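PDB 3QBM: TetR transcriptional regulator from Chloroflexus aurantiacus, which probably binds DNA through an N-terminal helix-turn-helix domain and regulates transcription as a two-subunit member of the TetR family. Local coordinates for residues A[18-26]-A[101-112]; A[84-94]-A[161-169]. All coordinates share one frame; numbering follows the deposited sequence.

Contact 1: A[18-26]-A[101-112]; sequences ALFNVSGYA and VGGCPILNTAIE. With MG (magnesium ion), chain C.
Val-22 and Gly-102 bring the backbones closest, CA to CA 4.8 Å, where the end of helix 2-23 meets the loop 101-104 that leads into helix 105-113. A side chain on Gly-102 would collide with CG2 of Val-22, and nearby Ala-18 CB packs on Val-101 CG1 at 3.6 Å. Asn-21 carries this end of the contact. Its amide reaches into the loop because chi1 (-156°) turns CG away from the backbone N, and ND2 spends both protons there, on Val-101 O at 2.8 Å and on Gly-103 O at 3.0 Å, both acceptors lying close to the amide plane. On the other branch, OD1 accepts from Asn-108 ND2 at 3.0 Å, the donor standing above the carbonyl plane, and from a water that also donates to Thr-109 OG1. Asn-108 ND2 in turn donates to Gly-102 O. Beyond the helix end, Tyr-25 sets its hydroxyl 2.9 Å from Thr-109 OG1, at the ring edge. The extended Glu-112 offers the syn sides of both carboxylate oxygens: OE1 takes Tyr-25 N at 2.8 Å and OE2 takes Ala-26 N at 3.1 Å, at nearly straight angles (169° and 173°). One residue earlier, Ile-111 O binds the magnesium ion together with Asp-114. Apart from the small apolar patch, the interface between DNA-binding and C-terminal domains is polar and directional, its amide and carboxylate groups held by paired bonds.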
ATOM      1  N   ALA A  18       3.007  -9.934  15.182  1.00 23.48           N
ATOM      2  CA  ALA A  18       3.125  -8.520  15.560  1.00 22.17           C
ATOM      3  C   ALA A  18       4.477  -7.974  15.175  1.00 18.96           C
ATOM      4  O   ALA A  18       4.573  -6.863  14.659  1.00 20.35           O
ATOM      5  CB  ALA A  18       2.860  -8.317  17.058  1.00 23.88           C
ATOM      6  N   LEU A  19       5.548  -8.758  15.372  1.00 17.95           N
ATOM      7  CA  LEU A  19       6.858  -8.284  14.991  1.00 16.86           C
ATOM      8  C   LEU A  19       6.992  -8.152  13.462  1.00 19.59           C
ATOM      9  O   LEU A  19       7.588  -7.191  12.963  1.00 18.75           O
ATOM     10  CB  LEU A  19       7.957  -9.227  15.508  1.00 19.18           C
ATOM     11  CG  LEU A  19       8.176  -9.213  17.032  1.00 23.60           C
ATOM     12  CD1 LEU A  19       8.999 -10.435  17.505  1.00 21.64           C
ATOM     13  CD2 LEU A  19       8.871  -7.929  17.445  1.00 27.50           C
ATOM     14  N   PHE A  20       6.505  -9.155  12.731  1.00 19.59           N
ATOM     15  CA  PHE A  20       6.637  -9.147  11.272  1.00 20.50           C
ATOM     16  C   PHE A  20       5.837  -7.973  10.680  1.00 18.66           C
ATOM     17  O   PHE A  20       6.200  -7.417   9.652  1.00 17.12           O
ATOM     18  CB  PHE A  20       6.086 -10.427  10.633  1.00 21.23           C
ATOM     19  CG  PHE A  20       6.865 -11.667  10.909  1.00 17.10           C
ATOM     20  CD1 PHE A  20       8.236 -11.709  10.772  1.00 20.31           C
ATOM     21  CD2 PHE A  20       6.198 -12.859  11.189  1.00 22.53           C
ATOM     22  CE1 PHE A  20       8.928 -12.876  10.975  1.00 18.19           C
ATOM     23  CE2 PHE A  20       6.894 -14.023  11.378  1.00 21.45           C
ATOM     24  CZ  PHE A  20       8.241 -14.039  11.283  1.00 17.41           C
ATOM     25  N   ASN A  21       4.737  -7.626  11.323  1.00 18.93           N
ATOM     26  CA  ASN A  21       3.884  -6.553  10.811  1.00 19.22           C
ATOM     27  C   ASN A  21       4.560  -5.176  10.804  1.00 20.37           C
ATOM     28  O   ASN A  21       4.252  -4.309   9.946  1.00 19.99           O
ATOM     29  CB  ASN A  21       2.584  -6.471  11.596  1.00 19.46           C
ATOM     30  CG  ASN A  21       1.488  -5.828  10.803  1.00 20.24           C
ATOM     31  OD1 ASN A  21       1.389  -6.067   9.607  1.00 19.29           O
ATOM     32  ND2 ASN A  21       0.638  -5.018  11.464  1.00 16.91           N
ATOM     33  N   VAL A  22       5.489  -5.006  11.734  1.00 18.66           N
ATOM     34  CA  VAL A  22       6.260  -3.782  11.873  1.00 18.92           C
ATOM     35  C   VAL A  22       7.562  -3.779  11.095  1.00 21.50           C
ATOM     36  O   VAL A  22       7.816  -2.850  10.307  1.00 21.28           O
ATOM     37  CB  VAL A  22       6.557  -3.519  13.379  1.00 21.94           C
ATOM     38  CG1 VAL A  22       7.611  -2.420  13.544  1.00 21.29           C
ATOM     39  CG2 VAL A  22       5.274  -3.226  14.106  1.00 18.34           C
ATOM     40  N   SER A  23       8.393  -4.807  11.310  1.00 20.19           N
ATOM     41  CA  SER A  23       9.738  -4.837  10.776  1.00 20.86           C
ATOM     42  C   SER A  23       9.890  -5.719   9.551  1.00 20.59           C
ATOM     43  O   SER A  23      10.980  -5.816   8.986  1.00 22.80           O
ATOM     44  CB  SER A  23      10.717  -5.299  11.879  1.00 21.79           C
ATOM     45  OG  SER A  23      10.678  -4.378  12.936  1.00 29.65           O
ATOM     46  N   GLY A  24       8.804  -6.359   9.146  1.00 17.19           N
ATOM     47  CA  GLY A  24       8.803  -7.218   8.004  1.00 19.32           C
ATOM     48  C   GLY A  24       9.313  -8.607   8.349  1.00 21.01           C
ATOM     49  O   GLY A  24       9.782  -8.877   9.461  1.00 22.62           O
ATOM     50  N   TYR A  25       9.241  -9.477   7.357  1.00 21.87           N
ATOM     51  CA  TYR A  25       9.702 -10.860   7.480  1.00 24.72           C
ATOM     52  C   TYR A  25      11.241 -10.905   7.452  1.00 24.79           C
ATOM     53  O   TYR A  25      11.871 -11.418   8.374  1.00 26.53           O
ATOM     54  CB  TYR A  25       9.016 -11.723   6.403  1.00 22.17           C
ATOM     55  CG  TYR A  25       7.478 -11.702   6.542  1.00 29.13           C
ATOM     56  CD1 TYR A  25       6.824 -12.596   7.385  1.00 23.36           C
ATOM     57  CD2 TYR A  25       6.685 -10.774   5.864  1.00 29.94           C
ATOM     58  CE1 TYR A  25       5.430 -12.570   7.558  1.00 20.61           C
ATOM     59  CE2 TYR A  25       5.288 -10.736   6.060  1.00 32.78           C
ATOM     60  CZ  TYR A  25       4.686 -11.650   6.909  1.00 31.22           C
ATOM     61  OH  TYR A  25       3.329 -11.688   7.133  1.00 29.19           O
ATOM     62  N   ALA A  26      11.883 -10.289   6.466  1.00 26.47           N
ATOM     63  CA  ALA A  26      13.354 -10.344   6.415  1.00 26.27           C
ATOM     64  C   ALA A  26      13.992  -9.537   7.557  1.00 28.33           C
ATOM     65  O   ALA A  26      15.065  -9.881   8.066  1.00 29.05           O
ATOM     66  CB  ALA A  26      13.870  -9.839   5.049  1.00 28.42           C
ATOM     67  N   VAL A 101      -0.635  -4.439  15.828  1.00 20.27           N
ATOM     68  CA  VAL A 101       0.368  -3.380  15.915  1.00 24.28           C
ATOM     69  C   VAL A 101       1.138  -3.258  14.593  1.00 17.51           C
ATOM     70  O   VAL A 101       1.550  -4.227  14.042  1.00 16.87           O
ATOM     71  CB  VAL A 101       1.356  -3.658  17.029  1.00 26.30           C
ATOM     72  CG1 VAL A 101       2.309  -4.781  16.602  1.00 32.35           C
ATOM     73  CG2 VAL A 101       2.111  -2.366  17.419  1.00 37.04           C
ATOM     74  N   GLY A 102       1.260  -2.059  14.071  1.00 20.95           N
ATOM     75  CA  GLY A 102       1.963  -1.835  12.805  1.00 18.19           C
ATOM     76  C   GLY A 102       1.121  -1.705  11.552  1.00 17.70           C
ATOM     77  O   GLY A 102       1.673  -1.547  10.479  1.00 21.90           O
ATOM     78  N   GLY A 103      -0.203  -1.724  11.656  1.00 16.89           N
ATOM     79  CA  GLY A 103      -1.068  -1.466  10.516  1.00 15.54           C
ATOM     80  C   GLY A 103      -1.775  -2.678   9.940  1.00 17.07           C
ATOM     81  O   GLY A 103      -1.942  -3.698  10.628  1.00 16.93           O
ATOM     82  N   CYS A 104      -2.247  -2.560   8.702  1.00 15.63           N
ATOM     83  CA  CYS A 104      -2.904  -3.689   8.022  1.00 14.12           C
ATOM     84  C   CYS A 104      -1.889  -4.739   7.592  1.00 15.06           C
ATOM     85  O   CYS A 104      -1.013  -4.441   6.779  1.00 14.19           O
ATOM     86  CB  CYS A 104      -3.716  -3.237   6.786  1.00 16.27           C
ATOM     87  SG  CYS A 104      -4.473  -4.578   5.916  1.00 18.02           S
ATOM     88  N   PRO A 105      -2.019  -5.983   8.092  1.00 13.06           N
ATOM     89  CA  PRO A 105      -1.036  -7.011   7.696  1.00 14.30           C
ATOM     90  C   PRO A 105      -1.187  -7.500   6.268  1.00 14.07           C
ATOM     91  O   PRO A 105      -0.231  -8.066   5.689  1.00 15.10           O
ATOM     92  CB  PRO A 105      -1.303  -8.142   8.687  1.00 17.12           C
ATOM     93  CG  PRO A 105      -2.762  -8.015   8.974  1.00 19.98           C
ATOM     94  CD  PRO A 105      -3.040  -6.528   9.003  1.00 14.14           C
ATOM     95  N   ILE A 106      -2.357  -7.267   5.674  1.00 14.52           N
ATOM     96  CA  ILE A 106      -2.596  -7.623   4.281  1.00 14.32           C
ATOM     97  C   ILE A 106      -1.780  -6.674   3.386  1.00 15.79           C
ATOM     98  O   ILE A 106      -0.999  -7.118   2.513  1.00 15.55           O
ATOM     99  CB  ILE A 106      -4.109  -7.596   3.947  1.00 14.90           C
ATOM    100  CG1 ILE A 106      -4.926  -8.379   4.989  1.00 14.46           C
ATOM    101  CG2 ILE A 106      -4.392  -8.189   2.539  1.00 19.38           C
ATOM    102  CD1 ILE A 106      -4.488  -9.812   5.185  1.00 14.03           C
ATOM    103  N   LEU A 107      -1.960  -5.365   3.612  1.00 14.05           N
ATOM    104  CA  LEU A 107      -1.179  -4.326   2.947  1.00 14.61           C
ATOM    105  C   LEU A 107       0.316  -4.520   3.203  1.00 14.96           C
ATOM    106  O   LEU A 107       1.130  -4.514   2.269  1.00 13.86           O
ATOM    107  CB  LEU A 107      -1.620  -2.932   3.418  1.00 13.22           C
ATOM    108  CG  LEU A 107      -0.839  -1.681   3.012  1.00 13.09           C
ATOM    109  CD1 LEU A 107      -0.832  -1.507   1.491  1.00 13.48           C
ATOM    110  CD2 LEU A 107      -1.345  -0.397   3.733  1.00 14.05           C
ATOM    111  N   ASN A 108       0.696  -4.638   4.462  1.00 13.27           N
ATOM    112  CA  ASN A 108       2.106  -4.738   4.785  1.00 10.70           C
ATOM    113  C   ASN A 108       2.772  -5.987   4.146  1.00 12.55           C
ATOM    114  O   ASN A 108       3.900  -5.909   3.630  1.00 13.76           O
ATOM    115  CB  ASN A 108       2.304  -4.750   6.295  1.00 12.89           C
ATOM    116  CG  ASN A 108       1.957  -3.428   6.963  1.00 12.93           C
ATOM    117  OD1 ASN A 108       1.749  -2.394   6.308  1.00 15.10           O
ATOM    118  ND2 ASN A 108       1.864  -3.467   8.294  1.00 17.48           N
ATOM    119  N   THR A 109       2.096  -7.144   4.185  1.00 12.15           N
ATOM    120  CA  THR A 109       2.634  -8.373   3.620  1.00 12.64           C
ATOM    121  C   THR A 109       2.608  -8.311   2.098  1.00 13.96           C
ATOM    122  O   THR A 109       3.507  -8.857   1.469  1.00 14.34           O
ATOM    123  CB  THR A 109       1.895  -9.625   4.131  1.00 13.20           C
ATOM    124  OG1 THR A 109       1.928  -9.667   5.574  1.00 15.79           O
ATOM    125  CG2 THR A 109       2.482 -10.916   3.525  1.00 15.24           C
ATOM    126  N   ALA A 110       1.642  -7.587   1.508  1.00 14.27           N
ATOM    127  CA  ALA A 110       1.599  -7.432   0.067  1.00 15.56           C
ATOM    128  C   ALA A 110       2.867  -6.781  -0.438  1.00 13.66           C
ATOM    129  O   ALA A 110       3.435  -7.264  -1.398  1.00 13.55           O
ATOM    130  CB  ALA A 110       0.392  -6.567  -0.379  1.00 15.58           C
ATOM    131  N   ILE A 111       3.248  -5.642   0.150  1.00 12.11           N
ATOM    132  CA  ILE A 111       4.414  -4.914  -0.326  1.00 14.42           C
ATOM    133  C   ILE A 111       5.698  -5.755  -0.227  1.00 15.63           C
ATOM    134  O   ILE A 111       6.535  -5.737  -1.129  1.00 15.19           O
ATOM    135  CB  ILE A 111       4.575  -3.546   0.382  1.00 13.86           C
ATOM    136  CG1 ILE A 111       3.752  -2.468  -0.330  1.00 18.63           C
ATOM    137  CG2 ILE A 111       6.034  -3.074   0.391  1.00 15.94           C
ATOM    138  CD1 ILE A 111       2.373  -2.833  -0.636  1.00 25.04           C
ATOM    139  N   GLU A 112       5.852  -6.520   0.857  1.00 16.28           N
ATOM    140  CA  GLU A 112       7.051  -7.351   0.987  1.00 17.43           C
ATOM    141  C   GLU A 112       7.049  -8.565   0.071  1.00 15.49           C
ATOM    142  O   GLU A 112       8.060  -8.862  -0.593  1.00 15.06           O
ATOM    143  CB  GLU A 112       7.243  -7.840   2.421  1.00 19.76           C
ATOM    144  CG  GLU A 112       8.600  -8.595   2.571  1.00 24.87           C
ATOM    145  CD  GLU A 112       9.139  -8.665   3.993  1.00 25.99           C
ATOM    146  OE1 GLU A 112       8.379  -8.389   4.932  1.00 26.36           O
ATOM    147  OE2 GLU A 112      10.348  -8.966   4.157  1.00 29.89           O
TER
HETATM  148 MG    MG C 200       7.316  -5.449  -2.975  1.00 16.74          MG
HETATM  149  O   HOH W   1       2.140  -8.419   8.429  1.00 17.71           O
HETATM  150  O   HOH W   2      11.719  -6.985   6.117  1.00 27.48           O
HETATM  151  O   HOH W   3       8.637  -7.275  -2.698  1.00 15.57           O
HETATM  152  O   HOH W   4       5.924  -3.960  -3.384  1.00 12.20           O
HETATM  153  O   HOH W   5       8.579  -4.110  -2.229  1.00 14.09           O
HETATM  154  O   HOH W   6       8.134  -5.329  -4.944  1.00 17.09           O

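Contact 2: A[84-94]-A[161-169]; sequences IIAFLDVFRSY and IIATMEGAV
Phe-91 and Met-165, a selenomethionine, form the central fit between two nearly parallel helix segments, whose axes approach to 9.9 Å at a crossing angle of -18°. CB of Met-165 sits over one face of the Phe-91 ring, 3.8 Å from its centroid and 25° off the normal, a CH-pi contact. Bends at chi2 and chi3 fold the rest of Met-165 back against the opposite helix, and its CE ends 3.6 Å from Leu-88 O, beside the CB of Phe-91. One turn earlier, Ile-161 is the bump: its CG2 enters the hollow between Phe-87 and Leu-88, touching Phe-87 CE1 and Leu-88 CD2 at 3.6 Å each, while its CD1 runs on to meet Ile-84 CG2. No hydrogen bond crosses between the segments. Both helices belong to the all-helical C-terminal domain of the TetR fold, and Phe-70 and Trp-131, from helices 51-74 and 118-144, meet the Phe-91 ring edge-to-face. The ring is thus enclosed by side chains of three other helices. At the far end Val-169 CG2 fills the notch between Phe-91, whose ring edge it meets at CD1, and Tyr-94, whose CD2 lies 3.9 Å away. Between these sites the bent Glu-166 brings its carboxylate carbon CD to 3.6 Å from Phe-91 CE1, the two planes 63° apart. Cutting Phe-91 back to an alanine removes the ring, which is likely to open a gap beneath Met-165 CB and to leave Val-169 CG2 and Trp-131 without their aromatic partner. Buried against this ring, Glu-166 OE1 has no hydrogen-bond partner in the model, which may raise the pKa of the acid.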
ATOM      1  N   ILE A  84     -22.116  -2.672   3.018  1.00 14.25           N
ATOM      2  CA  ILE A  84     -20.942  -2.323   2.216  1.00 15.39           C
ATOM      3  C   ILE A  84     -20.204  -1.106   2.837  1.00 12.34           C
ATOM      4  O   ILE A  84     -18.989  -1.086   2.919  1.00 14.79           O
ATOM      5  CB  ILE A  84     -21.289  -2.077   0.739  1.00 14.69           C
ATOM      6  CG1 ILE A  84     -21.695  -3.401   0.089  1.00 12.23           C
ATOM      7  CG2 ILE A  84     -20.060  -1.578   0.008  1.00 14.29           C
ATOM      8  CD1 ILE A  84     -22.474  -3.248  -1.247  1.00 16.64           C
ATOM      9  N   ILE A  85     -20.953  -0.131   3.299  1.00 15.12           N
ATOM     10  CA  ILE A  85     -20.352   1.041   3.948  1.00 13.20           C
ATOM     11  C   ILE A  85     -19.668   0.630   5.297  1.00 11.53           C
ATOM     12  O   ILE A  85     -18.655   1.179   5.676  1.00 13.13           O
ATOM     13  CB  ILE A  85     -21.429   2.157   4.099  1.00 12.63           C
ATOM     14  CG1 ILE A  85     -21.825   2.686   2.735  1.00 13.12           C
ATOM     15  CG2 ILE A  85     -20.929   3.291   5.019  1.00 19.43           C
ATOM     16  CD1 ILE A  85     -22.862   3.787   2.744  1.00 15.04           C
ATOM     17  N   ALA A  86     -20.183  -0.387   5.969  1.00 12.18           N
ATOM     18  CA  ALA A  86     -19.573  -0.871   7.215  1.00 11.63           C
ATOM     19  C   ALA A  86     -18.222  -1.499   6.905  1.00 14.04           C
ATOM     20  O   ALA A  86     -17.311  -1.464   7.732  1.00 14.83           O
ATOM     21  CB  ALA A  86     -20.495  -1.864   7.924  1.00 13.58           C
ATOM     22  N   PHE A  87     -18.081  -2.075   5.710  1.00 14.28           N
ATOM     23  CA  PHE A  87     -16.755  -2.564   5.251  1.00 14.88           C
ATOM     24  C   PHE A  87     -15.733  -1.407   5.178  1.00 14.50           C
ATOM     25  O   PHE A  87     -14.592  -1.538   5.654  1.00 13.35           O
ATOM     26  CB  PHE A  87     -16.918  -3.265   3.907  1.00 15.37           C
ATOM     27  CG  PHE A  87     -15.682  -3.926   3.389  1.00 14.60           C
ATOM     28  CD1 PHE A  87     -14.765  -3.206   2.620  1.00 17.03           C
ATOM     29  CD2 PHE A  87     -15.442  -5.263   3.640  1.00 17.71           C
ATOM     30  CE1 PHE A  87     -13.612  -3.813   2.105  1.00 17.45           C
ATOM     31  CE2 PHE A  87     -14.270  -5.879   3.120  1.00 15.39           C
ATOM     32  CZ  PHE A  87     -13.384  -5.155   2.359  1.00 16.95           C
ATOM     33  N   LEU A  88     -16.154  -0.268   4.633  1.00 12.70           N
ATOM     34  CA  LEU A  88     -15.342   0.943   4.652  1.00 12.67           C
ATOM     35  C   LEU A  88     -15.043   1.361   6.095  1.00 13.18           C
ATOM     36  O   LEU A  88     -13.891   1.714   6.418  1.00 14.82           O
ATOM     37  CB  LEU A  88     -16.017   2.118   3.924  1.00 13.58           C
ATOM     38  CG  LEU A  88     -16.671   1.904   2.566  1.00 12.80           C
ATOM     39  CD1 LEU A  88     -17.355   3.166   2.051  1.00 17.55           C
ATOM     40  CD2 LEU A  88     -15.639   1.399   1.554  1.00 15.64           C
ATOM     41  N   ASP A  89     -16.051   1.289   6.967  1.00 12.45           N
ATOM     42  CA  ASP A  89     -15.902   1.733   8.329  1.00 15.96           C
ATOM     43  C   ASP A  89     -14.862   0.898   9.093  1.00 17.36           C
ATOM     44  O   ASP A  89     -14.142   1.424   9.929  1.00 16.65           O
ATOM     45  CB  ASP A  89     -17.219   1.722   9.080  1.00 18.01           C
ATOM     46  CG  ASP A  89     -17.091   2.381  10.407  1.00 27.97           C
ATOM     47  OD1 ASP A  89     -16.735   3.571  10.428  1.00 38.14           O
ATOM     48  OD2 ASP A  89     -17.258   1.699  11.421  1.00 37.85           O
ATOM     49  N   VAL A  90     -14.776  -0.396   8.786  1.00 15.99           N
ATOM     50  CA  VAL A  90     -13.744  -1.235   9.390  1.00 16.11           C
ATOM     51  C   VAL A  90     -12.367  -0.621   9.068  1.00 13.41           C
ATOM     52  O   VAL A  90     -11.546  -0.427   9.967  1.00 15.41           O
ATOM     53  CB  VAL A  90     -13.836  -2.720   8.898  1.00 15.85           C
ATOM     54  CG1 VAL A  90     -12.635  -3.535   9.384  1.00 17.94           C
ATOM     55  CG2 VAL A  90     -15.148  -3.361   9.383  1.00 12.42           C
ATOM     56  N   PHE A  91     -12.094  -0.342   7.783  1.00 13.55           N
ATOM     57  CA  PHE A  91     -10.826   0.272   7.398  1.00 10.84           C
ATOM     58  C   PHE A  91     -10.605   1.636   8.067  1.00 12.41           C
ATOM     59  O   PHE A  91      -9.502   1.928   8.549  1.00 15.64           O
ATOM     60  CB  PHE A  91     -10.754   0.414   5.883  1.00 13.25           C
ATOM     61  CG  PHE A  91     -10.317  -0.832   5.182  1.00 15.50           C
ATOM     62  CD1 PHE A  91      -8.993  -1.214   5.230  1.00 16.28           C
ATOM     63  CD2 PHE A  91     -11.198  -1.594   4.453  1.00 15.96           C
ATOM     64  CE1 PHE A  91      -8.558  -2.324   4.561  1.00 20.99           C
ATOM     65  CE2 PHE A  91     -10.743  -2.693   3.757  1.00 17.08           C
ATOM     66  CZ  PHE A  91      -9.449  -3.070   3.835  1.00 17.03           C
ATOM     67  N   ARG A  92     -11.641   2.457   8.098  1.00 14.48           N
ATOM     68  CA  ARG A  92     -11.555   3.738   8.750  1.00 15.05           C
ATOM     69  C   ARG A  92     -11.121   3.606  10.214  1.00 18.52           C
ATOM     70  O   ARG A  92     -10.293   4.416  10.709  1.00 14.58           O
ATOM     71  CB  ARG A  92     -12.884   4.501   8.642  1.00 18.05           C
ATOM     72  CG  ARG A  92     -12.779   5.873   9.245  1.00 18.31           C
ATOM     73  CD  ARG A  92     -13.940   6.761   8.955  1.00 22.00           C
ATOM     74  NE  ARG A  92     -15.169   6.263   9.527  1.00 20.70           N
ATOM     75  CZ  ARG A  92     -16.296   6.978   9.661  1.00 22.07           C
ATOM     76  NH1 ARG A  92     -16.358   8.268   9.355  1.00 22.96           N
ATOM     77  NH2 ARG A  92     -17.358   6.404  10.193  1.00 22.47           N
ATOM     78  N   SER A  93     -11.626   2.569  10.883  1.00 16.77           N
ATOM     79  CA  SER A  93     -11.299   2.348  12.311  1.00 19.60           C
ATOM     80  C   SER A  93      -9.840   1.989  12.565  1.00 19.76           C
ATOM     81  O   SER A  93      -9.378   2.021  13.733  1.00 17.69           O
ATOM     82  CB  SER A  93     -12.220   1.292  12.926  1.00 18.61           C
ATOM     83  OG  SER A  93     -11.818  -0.017  12.548  1.00 17.86           O
ATOM     84  N   TYR A  94      -9.118   1.598  11.502  1.00 15.12           N
ATOM     85  CA  TYR A  94      -7.670   1.348  11.602  1.00 16.86           C
ATOM     86  C   TYR A  94      -6.864   2.580  12.010  1.00 19.63           C
ATOM     87  O   TYR A  94      -5.742   2.400  12.473  1.00 19.38           O
ATOM     88  CB  TYR A  94      -7.081   0.806  10.296  1.00 13.95           C
ATOM     89  CG  TYR A  94      -7.500  -0.596   9.928  1.00 15.05           C
ATOM     90  CD1 TYR A  94      -8.473  -1.284  10.647  1.00 16.87           C
ATOM     91  CD2 TYR A  94      -6.983  -1.206   8.796  1.00 18.56           C
ATOM     92  CE1 TYR A  94      -8.861  -2.549  10.268  1.00 17.87           C
ATOM     93  CE2 TYR A  94      -7.350  -2.486   8.444  1.00 20.31           C
ATOM     94  CZ  TYR A  94      -8.291  -3.141   9.179  1.00 24.09           C
ATOM     95  OH  TYR A  94      -8.674  -4.411   8.808  1.00 24.44           O
ATOM     96  N   ILE A 161     -12.993  -0.130  -3.814  1.00  9.54           N
ATOM     97  CA  ILE A 161     -13.071  -0.030  -2.371  1.00 12.00           C
ATOM     98  C   ILE A 161     -11.773  -0.494  -1.715  1.00 10.60           C
ATOM     99  O   ILE A 161     -11.221   0.211  -0.900  1.00 11.19           O
ATOM    100  CB  ILE A 161     -14.224  -0.884  -1.804  1.00 12.49           C
ATOM    101  CG1 ILE A 161     -15.554  -0.184  -2.037  1.00 15.04           C
ATOM    102  CG2 ILE A 161     -13.978  -1.162  -0.308  1.00 14.22           C
ATOM    103  CD1 ILE A 161     -16.798  -1.129  -1.809  1.00 14.60           C
ATOM    104  N   ILE A 162     -11.280  -1.679  -2.078  1.00 11.82           N
ATOM    105  CA  ILE A 162     -10.056  -2.205  -1.468  1.00 12.70           C
ATOM    106  C   ILE A 162      -8.829  -1.332  -1.727  1.00 11.86           C
ATOM    107  O   ILE A 162      -8.054  -1.051  -0.803  1.00 12.72           O
ATOM    108  CB  ILE A 162      -9.779  -3.665  -1.910  1.00 11.98           C
ATOM    109  CG1 ILE A 162     -10.915  -4.550  -1.424  1.00 12.62           C
ATOM    110  CG2 ILE A 162      -8.400  -4.159  -1.386  1.00 13.34           C
ATOM    111  CD1 ILE A 162     -10.958  -5.962  -2.148  1.00 12.53           C
ATOM    112  N   ALA A 163      -8.688  -0.893  -2.969  1.00 10.73           N
ATOM    113  CA  ALA A 163      -7.578  -0.017  -3.382  1.00 12.55           C
ATOM    114  C   ALA A 163      -7.651   1.269  -2.580  1.00 14.13           C
ATOM    115  O   ALA A 163      -6.641   1.706  -1.985  1.00 12.64           O
ATOM    116  CB  ALA A 163      -7.639   0.322  -4.894  1.00 11.45           C
ATOM    117  N   THR A 164      -8.822   1.894  -2.562  1.00 12.28           N
ATOM    118  CA  THR A 164      -8.965   3.185  -1.878  1.00 12.45           C
ATOM    119  C   THR A 164      -8.656   3.125  -0.407  1.00 12.33           C
ATOM    120  O   THR A 164      -7.898   3.986   0.123  1.00 10.31           O
ATOM    121  CB  THR A 164     -10.373   3.744  -2.083  1.00 11.79           C
ATOM    122  OG1 THR A 164     -10.620   3.825  -3.502  1.00 12.45           O
ATOM    123  CG2 THR A 164     -10.509   5.158  -1.461  1.00 15.27           C
HETATM  124  N   MSE A 165      -9.262   2.154   0.258  1.00 11.45           N
HETATM  125  CA  MSE A 165      -9.153   2.041   1.708  1.00 10.21           C
HETATM  126  C   MSE A 165      -7.736   1.624   2.111  1.00 11.11           C
HETATM  127  O   MSE A 165      -7.171   2.204   3.039  1.00 12.34           O
HETATM  128  CB  MSE A 165     -10.232   1.124   2.303  1.00 11.59           C
HETATM  129  CG  MSE A 165     -11.664   1.630   2.154  1.00 10.40           C
HETATM  130 SE   MSE A 165     -12.017   3.548   2.445  0.75 11.84          SE
HETATM  131  CE  MSE A 165     -11.635   3.669   4.353  1.00 12.88           C
ATOM    132  N   GLU A 166      -7.122   0.685   1.393  1.00 10.81           N
ATOM    133  CA  GLU A 166      -5.773   0.265   1.721  1.00 11.82           C
ATOM    134  C   GLU A 166      -4.770   1.380   1.452  1.00 13.25           C
ATOM    135  O   GLU A 166      -3.855   1.568   2.258  1.00 12.90           O
ATOM    136  CB  GLU A 166      -5.358  -1.007   0.963  1.00 12.74           C
ATOM    137  CG  GLU A 166      -6.015  -2.264   1.456  1.00 15.55           C
ATOM    138  CD  GLU A 166      -5.475  -2.767   2.780  1.00 16.35           C
ATOM    139  OE1 GLU A 166      -5.041  -1.963   3.636  1.00 20.80           O
ATOM    140  OE2 GLU A 166      -5.487  -3.985   2.947  1.00 24.02           O
ATOM    141  N   GLY A 167      -4.919   2.110   0.331  1.00 11.11           N
ATOM    142  CA  GLY A 167      -4.084   3.302   0.064  1.00 11.91           C
ATOM    143  C   GLY A 167      -4.208   4.382   1.160  1.00 12.46           C
ATOM    144  O   GLY A 167      -3.231   5.003   1.602  1.00 12.09           O
ATOM    145  N   ALA A 168      -5.416   4.550   1.661  1.00 11.56           N
ATOM    146  CA  ALA A 168      -5.639   5.479   2.753  1.00 12.89           C
ATOM    147  C   ALA A 168      -5.008   5.007   4.068  1.00 13.15           C
ATOM    148  O   ALA A 168      -4.502   5.829   4.824  1.00 13.29           O
ATOM    149  CB  ALA A 168      -7.097   5.741   2.894  1.00 10.04           C
ATOM    150  N   VAL A 169      -5.036   3.703   4.338  1.00 11.28           N
ATOM    151  CA  VAL A 169      -4.319   3.105   5.489  1.00 12.23           C
ATOM    152  C   VAL A 169      -2.821   3.448   5.397  1.00 13.90           C
ATOM    153  O   VAL A 169      -2.222   3.931   6.382  1.00 14.07           O
ATOM    154  CB  VAL A 169      -4.491   1.595   5.583  1.00 12.98           C
ATOM    155  CG1 VAL A 169      -3.529   1.006   6.633  1.00 14.50           C
ATOM    156  CG2 VAL A 169      -5.925   1.248   5.960  1.00  8.74           C
TER

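The two contacts lie with centres about 17 Å apart, and their segments alternate along the chain: 18-26, 84-94, 101-112, then 161-169. Helix 80-92 of contact 2 is followed directly by helix 105-113 of contact 1. They also touch: Cys-104 SG packs 3.2 Å from Glu-166 OE2, and Leu-107 CD2 packs 3.9 Å from Val-169 CG1. Contact 1 joins the DNA-binding and C-terminal domains, whereas contact 2 lies within the C-terminal domain, and both reach the second subunit. This geometry gives a continuous packed path from the dimer-facing helix 154-175 through helix 105-113 to helix 2-23, consistent with domain coupling in TetR-family regulators.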